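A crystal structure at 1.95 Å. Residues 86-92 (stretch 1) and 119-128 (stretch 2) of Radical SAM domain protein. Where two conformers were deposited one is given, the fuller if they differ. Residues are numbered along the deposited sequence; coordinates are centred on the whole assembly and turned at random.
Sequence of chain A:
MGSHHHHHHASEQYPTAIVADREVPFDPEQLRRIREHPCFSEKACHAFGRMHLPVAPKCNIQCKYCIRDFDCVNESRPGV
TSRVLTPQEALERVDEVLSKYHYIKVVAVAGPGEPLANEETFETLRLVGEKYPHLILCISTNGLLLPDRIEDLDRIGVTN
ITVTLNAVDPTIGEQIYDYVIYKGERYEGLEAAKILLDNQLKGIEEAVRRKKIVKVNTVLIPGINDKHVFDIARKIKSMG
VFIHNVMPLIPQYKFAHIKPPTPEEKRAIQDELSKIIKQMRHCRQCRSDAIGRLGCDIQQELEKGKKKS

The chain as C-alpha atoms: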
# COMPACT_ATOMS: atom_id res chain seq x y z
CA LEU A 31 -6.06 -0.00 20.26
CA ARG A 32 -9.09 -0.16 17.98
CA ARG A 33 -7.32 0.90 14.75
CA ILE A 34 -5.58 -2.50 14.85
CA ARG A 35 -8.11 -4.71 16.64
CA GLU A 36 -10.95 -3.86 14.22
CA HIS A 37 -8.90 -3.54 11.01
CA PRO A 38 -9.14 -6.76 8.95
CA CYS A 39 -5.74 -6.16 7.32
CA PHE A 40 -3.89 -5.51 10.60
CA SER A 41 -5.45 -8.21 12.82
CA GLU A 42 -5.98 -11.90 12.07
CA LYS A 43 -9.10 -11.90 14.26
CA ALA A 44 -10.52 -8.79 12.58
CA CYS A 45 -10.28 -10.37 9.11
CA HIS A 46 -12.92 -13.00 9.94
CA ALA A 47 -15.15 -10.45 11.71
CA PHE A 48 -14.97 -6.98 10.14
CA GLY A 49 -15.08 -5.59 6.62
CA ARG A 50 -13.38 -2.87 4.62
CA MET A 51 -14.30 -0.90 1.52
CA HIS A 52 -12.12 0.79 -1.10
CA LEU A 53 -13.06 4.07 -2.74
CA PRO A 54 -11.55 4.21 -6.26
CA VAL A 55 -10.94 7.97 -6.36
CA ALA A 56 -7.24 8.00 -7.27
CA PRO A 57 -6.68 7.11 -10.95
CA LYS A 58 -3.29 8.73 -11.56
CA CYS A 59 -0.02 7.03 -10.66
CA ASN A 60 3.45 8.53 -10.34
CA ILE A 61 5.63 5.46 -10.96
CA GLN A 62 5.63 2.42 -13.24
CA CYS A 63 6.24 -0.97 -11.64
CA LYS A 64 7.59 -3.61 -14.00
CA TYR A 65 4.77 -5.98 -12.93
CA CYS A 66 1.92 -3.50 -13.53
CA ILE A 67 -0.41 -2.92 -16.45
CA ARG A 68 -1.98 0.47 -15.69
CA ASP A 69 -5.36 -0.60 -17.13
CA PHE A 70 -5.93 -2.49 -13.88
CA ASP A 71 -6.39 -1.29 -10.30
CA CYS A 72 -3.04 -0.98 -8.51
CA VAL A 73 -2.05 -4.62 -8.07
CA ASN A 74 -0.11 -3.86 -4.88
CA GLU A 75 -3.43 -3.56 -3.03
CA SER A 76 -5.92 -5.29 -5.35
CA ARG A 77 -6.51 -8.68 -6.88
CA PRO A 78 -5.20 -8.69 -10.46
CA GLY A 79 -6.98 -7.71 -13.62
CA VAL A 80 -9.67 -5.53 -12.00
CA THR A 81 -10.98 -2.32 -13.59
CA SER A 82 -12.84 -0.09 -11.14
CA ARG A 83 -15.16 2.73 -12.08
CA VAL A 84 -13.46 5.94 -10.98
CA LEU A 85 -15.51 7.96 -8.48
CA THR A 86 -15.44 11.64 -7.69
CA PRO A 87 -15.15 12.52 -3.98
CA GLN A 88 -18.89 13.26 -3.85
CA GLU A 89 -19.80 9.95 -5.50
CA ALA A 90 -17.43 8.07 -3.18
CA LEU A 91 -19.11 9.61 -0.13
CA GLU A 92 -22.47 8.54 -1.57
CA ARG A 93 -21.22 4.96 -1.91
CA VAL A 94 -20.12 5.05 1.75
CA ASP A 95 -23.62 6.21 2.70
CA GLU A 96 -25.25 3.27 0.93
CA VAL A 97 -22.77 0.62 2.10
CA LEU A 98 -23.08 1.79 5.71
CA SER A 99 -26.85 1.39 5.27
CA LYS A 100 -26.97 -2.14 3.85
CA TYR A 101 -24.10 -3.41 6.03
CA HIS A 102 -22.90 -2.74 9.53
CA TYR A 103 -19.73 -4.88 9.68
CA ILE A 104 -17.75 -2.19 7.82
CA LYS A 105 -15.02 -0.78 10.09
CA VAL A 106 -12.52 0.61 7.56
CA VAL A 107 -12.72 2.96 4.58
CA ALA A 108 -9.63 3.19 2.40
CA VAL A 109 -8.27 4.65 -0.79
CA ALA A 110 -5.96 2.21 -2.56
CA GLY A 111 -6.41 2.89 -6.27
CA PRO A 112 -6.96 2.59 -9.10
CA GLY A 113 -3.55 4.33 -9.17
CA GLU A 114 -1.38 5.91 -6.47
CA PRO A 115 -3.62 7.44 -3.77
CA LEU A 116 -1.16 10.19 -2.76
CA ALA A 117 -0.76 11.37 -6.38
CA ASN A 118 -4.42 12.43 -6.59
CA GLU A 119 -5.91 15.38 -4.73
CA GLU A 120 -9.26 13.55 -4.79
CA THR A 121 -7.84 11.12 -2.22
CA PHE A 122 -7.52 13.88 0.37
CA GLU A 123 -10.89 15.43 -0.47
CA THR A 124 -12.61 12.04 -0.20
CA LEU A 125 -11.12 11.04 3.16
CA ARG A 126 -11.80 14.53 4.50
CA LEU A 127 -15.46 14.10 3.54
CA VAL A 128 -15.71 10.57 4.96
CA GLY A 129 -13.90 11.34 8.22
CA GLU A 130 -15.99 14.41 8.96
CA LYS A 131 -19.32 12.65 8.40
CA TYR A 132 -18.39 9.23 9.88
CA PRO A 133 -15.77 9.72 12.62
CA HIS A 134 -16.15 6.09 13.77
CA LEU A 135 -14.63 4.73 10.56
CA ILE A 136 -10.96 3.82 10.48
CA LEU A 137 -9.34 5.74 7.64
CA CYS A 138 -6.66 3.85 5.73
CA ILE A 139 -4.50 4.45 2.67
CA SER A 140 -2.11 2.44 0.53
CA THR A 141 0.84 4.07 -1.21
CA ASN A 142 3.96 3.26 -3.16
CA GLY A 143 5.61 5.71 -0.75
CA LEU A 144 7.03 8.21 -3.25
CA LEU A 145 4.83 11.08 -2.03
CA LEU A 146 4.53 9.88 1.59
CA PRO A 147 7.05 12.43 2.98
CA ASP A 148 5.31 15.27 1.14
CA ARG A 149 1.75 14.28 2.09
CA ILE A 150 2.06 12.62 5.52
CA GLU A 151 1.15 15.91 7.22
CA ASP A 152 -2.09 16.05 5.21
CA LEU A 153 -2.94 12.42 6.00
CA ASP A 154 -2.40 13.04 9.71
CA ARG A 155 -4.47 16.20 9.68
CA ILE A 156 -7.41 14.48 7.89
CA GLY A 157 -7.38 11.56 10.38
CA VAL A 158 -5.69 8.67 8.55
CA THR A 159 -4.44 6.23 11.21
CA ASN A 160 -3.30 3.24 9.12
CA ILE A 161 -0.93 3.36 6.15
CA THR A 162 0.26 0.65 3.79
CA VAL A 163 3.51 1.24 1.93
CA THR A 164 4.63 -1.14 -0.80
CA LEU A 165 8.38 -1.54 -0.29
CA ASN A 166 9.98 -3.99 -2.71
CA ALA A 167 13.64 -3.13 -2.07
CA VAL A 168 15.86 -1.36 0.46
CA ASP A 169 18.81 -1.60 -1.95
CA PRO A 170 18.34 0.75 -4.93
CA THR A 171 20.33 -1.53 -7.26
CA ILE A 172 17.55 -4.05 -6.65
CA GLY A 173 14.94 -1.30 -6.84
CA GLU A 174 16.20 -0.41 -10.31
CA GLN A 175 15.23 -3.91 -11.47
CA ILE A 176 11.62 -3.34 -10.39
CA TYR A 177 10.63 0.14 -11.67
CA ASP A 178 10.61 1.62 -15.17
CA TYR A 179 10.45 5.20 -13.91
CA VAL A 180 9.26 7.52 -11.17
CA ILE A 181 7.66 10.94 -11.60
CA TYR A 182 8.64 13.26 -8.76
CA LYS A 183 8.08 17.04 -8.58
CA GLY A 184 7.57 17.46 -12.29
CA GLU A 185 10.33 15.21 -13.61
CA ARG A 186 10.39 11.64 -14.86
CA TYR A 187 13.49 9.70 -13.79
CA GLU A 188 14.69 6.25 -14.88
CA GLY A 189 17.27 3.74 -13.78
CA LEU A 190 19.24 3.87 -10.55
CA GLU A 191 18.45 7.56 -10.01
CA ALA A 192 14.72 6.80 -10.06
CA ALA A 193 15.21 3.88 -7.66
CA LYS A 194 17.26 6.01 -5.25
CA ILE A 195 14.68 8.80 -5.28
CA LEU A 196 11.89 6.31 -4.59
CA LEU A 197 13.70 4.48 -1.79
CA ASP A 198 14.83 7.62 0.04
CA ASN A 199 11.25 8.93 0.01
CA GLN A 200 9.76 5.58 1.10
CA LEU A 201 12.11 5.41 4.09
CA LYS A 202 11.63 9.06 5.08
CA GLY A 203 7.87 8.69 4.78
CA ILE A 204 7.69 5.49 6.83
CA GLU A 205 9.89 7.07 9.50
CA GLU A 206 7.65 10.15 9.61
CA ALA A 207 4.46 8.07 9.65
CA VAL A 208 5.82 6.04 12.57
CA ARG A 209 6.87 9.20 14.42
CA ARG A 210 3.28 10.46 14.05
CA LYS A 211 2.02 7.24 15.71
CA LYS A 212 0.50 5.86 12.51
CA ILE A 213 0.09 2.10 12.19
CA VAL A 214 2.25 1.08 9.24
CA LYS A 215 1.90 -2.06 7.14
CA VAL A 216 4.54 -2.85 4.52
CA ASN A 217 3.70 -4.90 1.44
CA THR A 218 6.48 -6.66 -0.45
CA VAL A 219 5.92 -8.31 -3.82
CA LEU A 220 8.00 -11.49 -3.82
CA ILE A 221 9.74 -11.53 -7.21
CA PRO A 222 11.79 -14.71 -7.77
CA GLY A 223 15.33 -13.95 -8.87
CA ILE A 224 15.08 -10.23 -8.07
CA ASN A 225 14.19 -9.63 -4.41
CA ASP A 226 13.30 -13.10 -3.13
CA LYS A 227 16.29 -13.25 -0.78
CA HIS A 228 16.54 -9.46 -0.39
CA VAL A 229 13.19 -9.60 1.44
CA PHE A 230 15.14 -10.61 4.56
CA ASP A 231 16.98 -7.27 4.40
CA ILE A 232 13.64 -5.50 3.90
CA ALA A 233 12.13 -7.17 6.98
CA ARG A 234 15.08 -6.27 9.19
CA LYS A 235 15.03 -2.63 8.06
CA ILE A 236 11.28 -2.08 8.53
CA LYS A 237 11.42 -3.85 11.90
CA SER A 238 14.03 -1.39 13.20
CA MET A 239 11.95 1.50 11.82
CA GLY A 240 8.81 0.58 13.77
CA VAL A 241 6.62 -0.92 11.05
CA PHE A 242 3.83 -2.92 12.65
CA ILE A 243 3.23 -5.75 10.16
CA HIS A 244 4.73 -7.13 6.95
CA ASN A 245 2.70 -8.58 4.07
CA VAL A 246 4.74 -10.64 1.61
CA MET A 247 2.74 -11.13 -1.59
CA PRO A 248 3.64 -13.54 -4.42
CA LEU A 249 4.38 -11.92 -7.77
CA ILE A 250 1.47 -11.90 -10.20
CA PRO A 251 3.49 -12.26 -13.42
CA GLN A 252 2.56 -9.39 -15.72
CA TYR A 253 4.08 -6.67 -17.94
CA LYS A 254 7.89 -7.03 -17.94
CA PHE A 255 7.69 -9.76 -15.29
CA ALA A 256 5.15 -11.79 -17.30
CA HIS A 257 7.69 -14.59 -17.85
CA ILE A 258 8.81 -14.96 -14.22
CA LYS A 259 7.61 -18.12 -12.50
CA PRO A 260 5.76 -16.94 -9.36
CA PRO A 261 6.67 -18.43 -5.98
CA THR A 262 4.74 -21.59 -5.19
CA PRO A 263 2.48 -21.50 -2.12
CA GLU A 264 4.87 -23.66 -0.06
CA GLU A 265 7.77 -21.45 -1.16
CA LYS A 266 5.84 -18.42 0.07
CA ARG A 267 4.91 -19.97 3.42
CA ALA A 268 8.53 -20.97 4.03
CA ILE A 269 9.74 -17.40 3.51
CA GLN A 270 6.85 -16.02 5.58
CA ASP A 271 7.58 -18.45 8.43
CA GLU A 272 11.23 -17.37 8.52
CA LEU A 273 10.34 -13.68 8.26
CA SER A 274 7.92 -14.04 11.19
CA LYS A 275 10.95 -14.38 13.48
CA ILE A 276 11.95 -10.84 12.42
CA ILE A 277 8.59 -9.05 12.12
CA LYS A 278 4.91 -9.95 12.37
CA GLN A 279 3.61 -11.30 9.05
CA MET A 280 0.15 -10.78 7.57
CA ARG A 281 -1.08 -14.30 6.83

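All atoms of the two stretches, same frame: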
# COMPACT_ATOMS: atom_id res chain seq x y z
N THR A 86 -15.79 10.36 -8.26
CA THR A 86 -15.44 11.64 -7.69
C THR A 86 -15.58 11.57 -6.18
O THR A 86 -16.23 10.66 -5.66
CB THR A 86 -16.35 12.74 -8.24
OG1 THR A 86 -17.68 12.51 -7.79
CG2 THR A 86 -16.32 12.75 -9.77
N PRO A 87 -14.97 12.50 -5.44
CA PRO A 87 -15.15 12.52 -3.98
C PRO A 87 -16.61 12.49 -3.54
O PRO A 87 -16.96 11.77 -2.59
CB PRO A 87 -14.46 13.82 -3.57
CG PRO A 87 -13.35 13.95 -4.56
CD PRO A 87 -13.94 13.47 -5.87
N GLN A 88 -17.48 13.24 -4.22
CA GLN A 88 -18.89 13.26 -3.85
C GLN A 88 -19.54 11.90 -4.08
O GLN A 88 -20.29 11.41 -3.23
CB GLN A 88 -19.62 14.35 -4.64
CG GLN A 88 -20.72 15.04 -3.86
CD GLN A 88 -20.19 15.73 -2.61
OE1 GLN A 88 -19.30 16.58 -2.69
NE2 GLN A 88 -20.74 15.37 -1.46
N GLU A 89 -19.26 11.27 -5.23
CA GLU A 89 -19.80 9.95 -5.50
C GLU A 89 -19.28 8.92 -4.50
O GLU A 89 -20.04 8.05 -4.04
CB GLU A 89 -19.46 9.52 -6.93
CG GLU A 89 -20.17 10.34 -7.99
CD GLU A 89 -19.54 10.18 -9.36
OE1 GLU A 89 -18.48 9.53 -9.47
OE2 GLU A 89 -20.11 10.72 -10.34
N ALA A 90 -18.00 9.01 -4.14
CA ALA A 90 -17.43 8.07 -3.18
C ALA A 90 -18.12 8.19 -1.83
O ALA A 90 -18.41 7.18 -1.18
CB ALA A 90 -15.93 8.30 -3.04
N LEU A 91 -18.38 9.42 -1.38
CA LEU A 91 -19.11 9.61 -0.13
C LEU A 91 -20.51 9.00 -0.22
O LEU A 91 -21.00 8.41 0.75
CB LEU A 91 -19.20 11.10 0.21
CG LEU A 91 -19.91 11.43 1.52
CD1 LEU A 91 -19.19 10.80 2.70
CD2 LEU A 91 -20.03 12.93 1.71
N GLU A 92 -21.16 9.14 -1.38
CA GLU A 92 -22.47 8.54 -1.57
C GLU A 92 -22.41 7.02 -1.50
O GLU A 92 -23.34 6.38 -1.00
CB GLU A 92 -23.07 8.99 -2.90
CG GLU A 92 -23.41 10.47 -2.95
CD GLU A 92 -23.77 10.94 -4.34
OE1 GLU A 92 -24.13 12.12 -4.49
OE2 GLU A 92 -23.68 10.12 -5.28
N GLU A 119 -5.31 14.54 -5.76
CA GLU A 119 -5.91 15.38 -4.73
C GLU A 119 -7.26 14.82 -4.27
O GLU A 119 -7.65 15.04 -3.12
CB GLU A 119 -6.06 16.82 -5.22
CG GLU A 119 -4.74 17.53 -5.37
CD GLU A 119 -3.93 17.55 -4.08
OE1 GLU A 119 -2.70 17.35 -4.15
OE2 GLU A 119 -4.52 17.76 -3.00
N GLU A 120 -7.95 14.08 -5.14
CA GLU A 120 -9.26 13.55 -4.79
C GLU A 120 -9.18 12.59 -3.61
O GLU A 120 -10.18 12.40 -2.91
CB GLU A 120 -9.90 12.86 -5.99
CG GLU A 120 -10.30 13.81 -7.11
CD GLU A 120 -9.16 14.09 -8.08
OE1 GLU A 120 -8.02 13.64 -7.81
OE2 GLU A 120 -9.40 14.75 -9.11
N THR A 121 -8.01 11.98 -3.39
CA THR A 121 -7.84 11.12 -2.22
C THR A 121 -8.08 11.90 -0.94
O THR A 121 -8.80 11.46 -0.04
CB THR A 121 -6.43 10.52 -2.22
OG1 THR A 121 -6.26 9.69 -3.37
CG2 THR A 121 -6.18 9.72 -0.95
N PHE A 122 -7.45 13.08 -0.85
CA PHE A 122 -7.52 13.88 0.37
C PHE A 122 -8.90 14.48 0.55
O PHE A 122 -9.40 14.58 1.67
CB PHE A 122 -6.43 14.95 0.32
CG PHE A 122 -5.06 14.39 0.12
CD1 PHE A 122 -4.29 14.00 1.21
CD2 PHE A 122 -4.56 14.18 -1.15
CE1 PHE A 122 -3.04 13.45 1.03
CE2 PHE A 122 -3.30 13.63 -1.34
CZ PHE A 122 -2.54 13.27 -0.25
N GLU A 123 -9.53 14.89 -0.55
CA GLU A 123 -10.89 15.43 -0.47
C GLU A 123 -11.88 14.35 -0.04
O GLU A 123 -12.79 14.62 0.75
CB GLU A 123 -11.29 16.04 -1.81
CG GLU A 123 -12.61 16.77 -1.78
CD GLU A 123 -12.73 17.72 -0.60
OE1 GLU A 123 -13.70 17.59 0.16
OE2 GLU A 123 -11.84 18.58 -0.44
N THR A 124 -11.70 13.13 -0.54
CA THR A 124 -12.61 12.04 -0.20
C THR A 124 -12.50 11.67 1.28
O THR A 124 -13.52 11.58 1.98
CB THR A 124 -12.30 10.82 -1.06
OG1 THR A 124 -12.53 11.12 -2.44
CG2 THR A 124 -13.17 9.65 -0.65
N LEU A 125 -11.28 11.46 1.77
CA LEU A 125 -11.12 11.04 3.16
C LEU A 125 -11.45 12.16 4.13
O LEU A 125 -11.84 11.89 5.27
CB LEU A 125 -9.70 10.54 3.39
CG LEU A 125 -9.39 9.23 2.67
CD1 LEU A 125 -7.93 8.91 2.85
CD2 LEU A 125 -10.26 8.09 3.19
N ARG A 126 -11.31 13.41 3.70
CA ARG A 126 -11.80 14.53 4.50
C ARG A 126 -13.32 14.50 4.61
O ARG A 126 -13.87 14.75 5.68
CB ARG A 126 -11.31 15.84 3.90
CG ARG A 126 -11.69 17.07 4.70
CD ARG A 126 -11.55 18.34 3.88
NE ARG A 126 -12.52 18.40 2.79
CZ ARG A 126 -13.77 18.84 2.93
NH1 ARG A 126 -14.20 19.25 4.11
NH2 ARG A 126 -14.58 18.87 1.88
N LEU A 127 -14.01 14.19 3.50
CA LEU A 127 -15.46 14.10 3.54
C LEU A 127 -15.93 12.92 4.39
O LEU A 127 -16.84 13.06 5.20
CB LEU A 127 -16.02 13.97 2.12
CG LEU A 127 -16.00 15.19 1.20
CD1 LEU A 127 -16.46 14.79 -0.20
CD2 LEU A 127 -16.89 16.30 1.75
N VAL A 128 -15.30 11.76 4.22
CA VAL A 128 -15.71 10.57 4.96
C VAL A 128 -15.45 10.75 6.45
O VAL A 128 -16.32 10.47 7.29
CB VAL A 128 -15.00 9.32 4.41
CG1 VAL A 128 -15.22 8.13 5.33
CG2 VAL A 128 -15.48 9.03 3.00

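Helix 87-92 packs against helix 119-128 with the two helices running in broadly the same direction, their axes 38° apart and 8.9 Å at closest approach. No hydrogen bond or salt bridge crosses between them; the contact is one of shape and apolar surface, burying 380 Å² in all, and Pro87, Leu127 and Leu91 supply most of it. Pro87, in the first turn of its helix, is the knob: its ring sits in a hole formed by Glu120, Glu123, Thr124 and Leu127. Pro87 CD lies 3.9 Å from Glu120 CG and Pro87 CB 3.9 Å from Glu123 CG, so the two glutamates present methylene carbon to the ring. The backbones come close here, with Pro87 CA 4.6 Å from Thr124 CA, and a compact ring suits so narrow a gap. Thr124 OG1 approaches Pro87 CA to 3.3 Å, but its hydrogen bond goes to Glu120 O (2.7 Å) in its own helix, which satisfies the hydroxyl within an otherwise largely apolar contact. Its methyl, Thr124 CG2, meets Ala90 CB at 3.9 Å; the small alanine, one turn on from Thr86, is buried there. Leu127 bridges Pro87 and Leu91, the two residues of the first helix that the partner covers most: Leu127 CD1 is 4.0 Å from Pro87 CB, while Leu127 CB is 4.2 Å from Leu91 CD2. Leu91, one turn after Pro87, extends the apolar seam with its other methyl, CD1, 4.1 Å from Val128 CG2. Glu123 OE1 forms a salt bridge with Arg126 NH2 at a very short 2.3 Å, within one helix. Thr86, pointing away from the partner helix, caps its own: Thr86 OG1 accepts from Glu89 N (3.3 Å), and Thr86 N donates to Glu89 OE1 (3.1 Å), securing the turn that carries Pro87.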